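Local coordinates for NTF2-like nuclease/anti-CRISPR (Clostridia bacterium, PDB 7JTA), which acts as an anti-CRISPR (AcrIIA22) that impairs SpyCas9 activity and relieves DNA torsion in target plasmids, and is a putative nuclease, at residues A18-E24 with Q36-K42. Coordinates in Å, arbitrary orientation, origin at the centre of the assembly. Numbering follows the deposited sequence.
With NO3 (nitrate ion), chain E.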
loop_
_atom_site.group_PDB
_atom_site.type_symbol
_atom_site.label_atom_id
_atom_site.label_comp_id
_atom_site.label_asym_id
_atom_site.label_seq_id
_atom_site.Cartn_x
_atom_site.Cartn_y
_atom_site.Cartn_z
ATOM N N ALA A 18 -12.371 -9.628 -16.123
ATOM C CA ALA A 18 -12.053 -10.627 -17.133
ATOM C C ALA A 18 -10.553 -10.882 -17.182
ATOM O O ALA A 18 -10.110 -12.036 -17.215
ATOM C CB ALA A 18 -12.569 -10.179 -18.500
ATOM N N ASP A 19 -9.753 -9.816 -17.140
ATOM C CA ASP A 19 -8.326 -9.914 -17.410
ATOM C C ASP A 19 -7.435 -9.820 -16.179
ATOM O O ASP A 19 -6.360 -10.420 -16.178
ATOM C CB ASP A 19 -7.912 -8.831 -18.413
ATOM C CG ASP A 19 -8.525 -9.048 -19.787
ATOM O OD1 ASP A 19 -8.651 -10.221 -20.201
ATOM O OD2 ASP A 19 -8.884 -8.049 -20.449
ATOM N N CYS A 20 -7.825 -9.082 -15.140
ATOM C CA CYS A 20 -6.957 -8.893 -13.985
ATOM C C CYS A 20 -7.720 -9.087 -12.679
ATOM O O CYS A 20 -8.940 -8.921 -12.613
ATOM C CB CYS A 20 -6.278 -7.522 -14.039
ATOM S SG CYS A 20 -4.973 -7.482 -15.305
ATOM N N VAL A 21 -6.971 -9.444 -11.633
ATOM C CA VAL A 21 -7.505 -9.626 -10.287
ATOM C C VAL A 21 -6.537 -9.029 -9.270
ATOM O O VAL A 21 -5.320 -9.207 -9.378
ATOM C CB VAL A 21 -7.759 -11.117 -9.987
ATOM C CG1 VAL A 21 -6.531 -11.935 -10.333
ATOM C CG2 VAL A 21 -8.137 -11.311 -8.530
ATOM N N VAL A 22 -7.077 -8.310 -8.290
ATOM C CA VAL A 22 -6.288 -7.780 -7.182
ATOM C C VAL A 22 -6.269 -8.811 -6.061
ATOM O O VAL A 22 -7.316 -9.138 -5.492
ATOM C CB VAL A 22 -6.849 -6.441 -6.684
ATOM C CG1 VAL A 22 -6.121 -6.012 -5.428
ATOM C CG2 VAL A 22 -6.713 -5.387 -7.764
ATOM N N ILE A 23 -5.079 -9.307 -5.727
ATOM C CA ILE A 23 -4.903 -10.371 -4.746
ATOM C C ILE A 23 -4.350 -9.798 -3.449
ATOM O O ILE A 23 -3.535 -8.870 -3.460
ATOM C CB ILE A 23 -3.965 -11.475 -5.271
ATOM C CG1 ILE A 23 -4.477 -12.046 -6.592
ATOM C CG2 ILE A 23 -3.813 -12.569 -4.233
ATOM C CD1 ILE A 23 -3.523 -13.032 -7.225
ATOM N N GLU A 24 -4.812 -10.347 -2.331
ATOM C CA GLU A 24 -4.234 -10.107 -1.017
ATOM C C GLU A 24 -3.678 -11.411 -0.474
ATOM O O GLU A 24 -4.305 -12.464 -0.609
ATOM C CB GLU A 24 -5.250 -9.564 -0.024
ATOM C CG GLU A 24 -4.878 -9.924 1.407
ATOM C CD GLU A 24 -5.985 -9.649 2.395
ATOM O OE1 GLU A 24 -6.550 -10.623 2.937
ATOM O OE2 GLU A 24 -6.308 -8.463 2.609
ATOM N N GLN A 36 0.361 -8.462 1.837
ATOM C CA GLN A 36 0.828 -8.184 0.486
ATOM C C GLN A 36 -0.350 -8.015 -0.462
ATOM O O GLN A 36 -1.244 -8.866 -0.506
ATOM C CB GLN A 36 1.737 -9.304 -0.017
ATOM C CG GLN A 36 2.250 -9.081 -1.433
ATOM C CD GLN A 36 3.295 -10.099 -1.829
ATOM O OE1 GLN A 36 2.990 -11.104 -2.471
ATOM N NE2 GLN A 36 4.541 -9.844 -1.442
ATOM N N LEU A 37 -0.347 -6.920 -1.217
ATOM C CA LEU A 37 -1.320 -6.673 -2.273
ATOM C C LEU A 37 -0.641 -6.862 -3.622
ATOM O O LEU A 37 0.409 -6.265 -3.878
ATOM C CB LEU A 37 -1.896 -5.263 -2.163
ATOM C CG LEU A 37 -2.699 -5.000 -0.894
ATOM C CD1 LEU A 37 -3.053 -3.529 -0.795
ATOM C CD2 LEU A 37 -3.951 -5.858 -0.879
ATOM N N SER A 38 -1.238 -7.689 -4.478
ATOM C CA SER A 38 -0.680 -7.979 -5.790
ATOM C C SER A 38 -1.746 -7.849 -6.872
ATOM O O SER A 38 -2.947 -7.830 -6.597
ATOM C CB SER A 38 -0.075 -9.385 -5.839
ATOM O OG SER A 38 0.673 -9.655 -4.669
ATOM N N VAL A 39 -1.279 -7.770 -8.114
ATOM C CA VAL A 39 -2.129 -7.839 -9.297
ATOM C C VAL A 39 -1.772 -9.112 -10.047
ATOM O O VAL A 39 -0.606 -9.327 -10.396
ATOM C CB VAL A 39 -1.960 -6.613 -10.202
ATOM C CG1 VAL A 39 -2.715 -6.820 -11.491
ATOM C CG2 VAL A 39 -2.461 -5.377 -9.499
ATOM N N GLY A 40 -2.766 -9.961 -10.278
ATOM C CA GLY A 40 -2.596 -11.162 -11.077
ATOM C C GLY A 40 -3.069 -10.913 -12.501
ATOM O O GLY A 40 -4.059 -10.217 -12.724
ATOM N N ILE A 41 -2.328 -11.465 -13.456
ATOM C CA ILE A 41 -2.631 -11.320 -14.876
ATOM C C ILE A 41 -3.249 -12.622 -15.364
ATOM O O ILE A 41 -2.664 -13.700 -15.196
ATOM C CB ILE A 41 -1.370 -10.980 -15.686
ATOM C CG1 ILE A 41 -0.542 -9.909 -14.971
ATOM C CG2 ILE A 41 -1.750 -10.512 -17.079
ATOM C CD1 ILE A 41 -1.221 -8.567 -14.875
ATOM N N LYS A 42 -4.432 -12.528 -15.959
ATOM C CA LYS A 42 -5.176 -13.690 -16.412
ATOM C C LYS A 42 -5.109 -13.806 -17.929
ATOM O O LYS A 42 -5.087 -12.800 -18.644
ATOM C CB LYS A 42 -6.633 -13.616 -15.945
ATOM C CG LYS A 42 -6.788 -13.785 -14.439
ATOM C CD LYS A 42 -8.087 -13.188 -13.923
ATOM C CE LYS A 42 -9.296 -13.959 -14.414
ATOM N NZ LYS A 42 -10.558 -13.249 -14.065
HETATM N N NO3 E . 1.423 -14.105 -3.588
HETATM O O1 NO3 E . 1.166 -12.932 -3.988
HETATM O O2 NO3 E . 0.788 -15.098 -4.052
HETATM O O3 NO3 E . 2.324 -14.286 -2.720
#
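Antiparallel pairing satisfies main-chain polar groups in alternating pairs, and the five bridges between strands 20–24 and 36–42 are a compact example. At V21 and G40 the two bonds are reciprocal: V21 N donates to G40 O (3.2 Å) and G40 N to V21 O (2.8 Å). I23 and S38 repeat the pattern, with I23 N to S38 O at 2.7 Å and S38 N to I23 O at 2.8 Å. One further bond, K42 N to D19 O at 2.9 Å, carries the ladder into the turn before strand 20–29. Between the rungs, at the non-hydrogen-bonded pair V22/V39, lie the CA-H...O contacts V22 CA to S38 O (3.4 Å) and V39 CA to V21 O (3.5 Å).

Together the segments form the open-end half of the β-hairpin 20–29/32–42, the central pair of a four-stranded antiparallel meander; strands 7–16 and 48–58 flank it.

Side chains follow the alternation. C20, V22, E24, L37, V39 and I41 share one face, where C20 SG lies 3.9 Å from I41 CD1. This face meets a second subunit: V39 packs on its V39, and C20 forms a disulfide with its C20. On the face bearing V21, I23 and S38, a CB at G40 would crowd V21 CG1 and I23 CD1. S38 OG makes a weak hydrogen bond to O1 of a nitrate (3.4 Å), probably from the crystallisation liquor.

Ending its strand, K42 reaches across, its NZ making a weak hydrogen bond to A18 O (3.4 Å), besides bonding T17 O and forming a salt bridge with E16; the buried E24 carboxylate is held by salt bridges to R12 and R35.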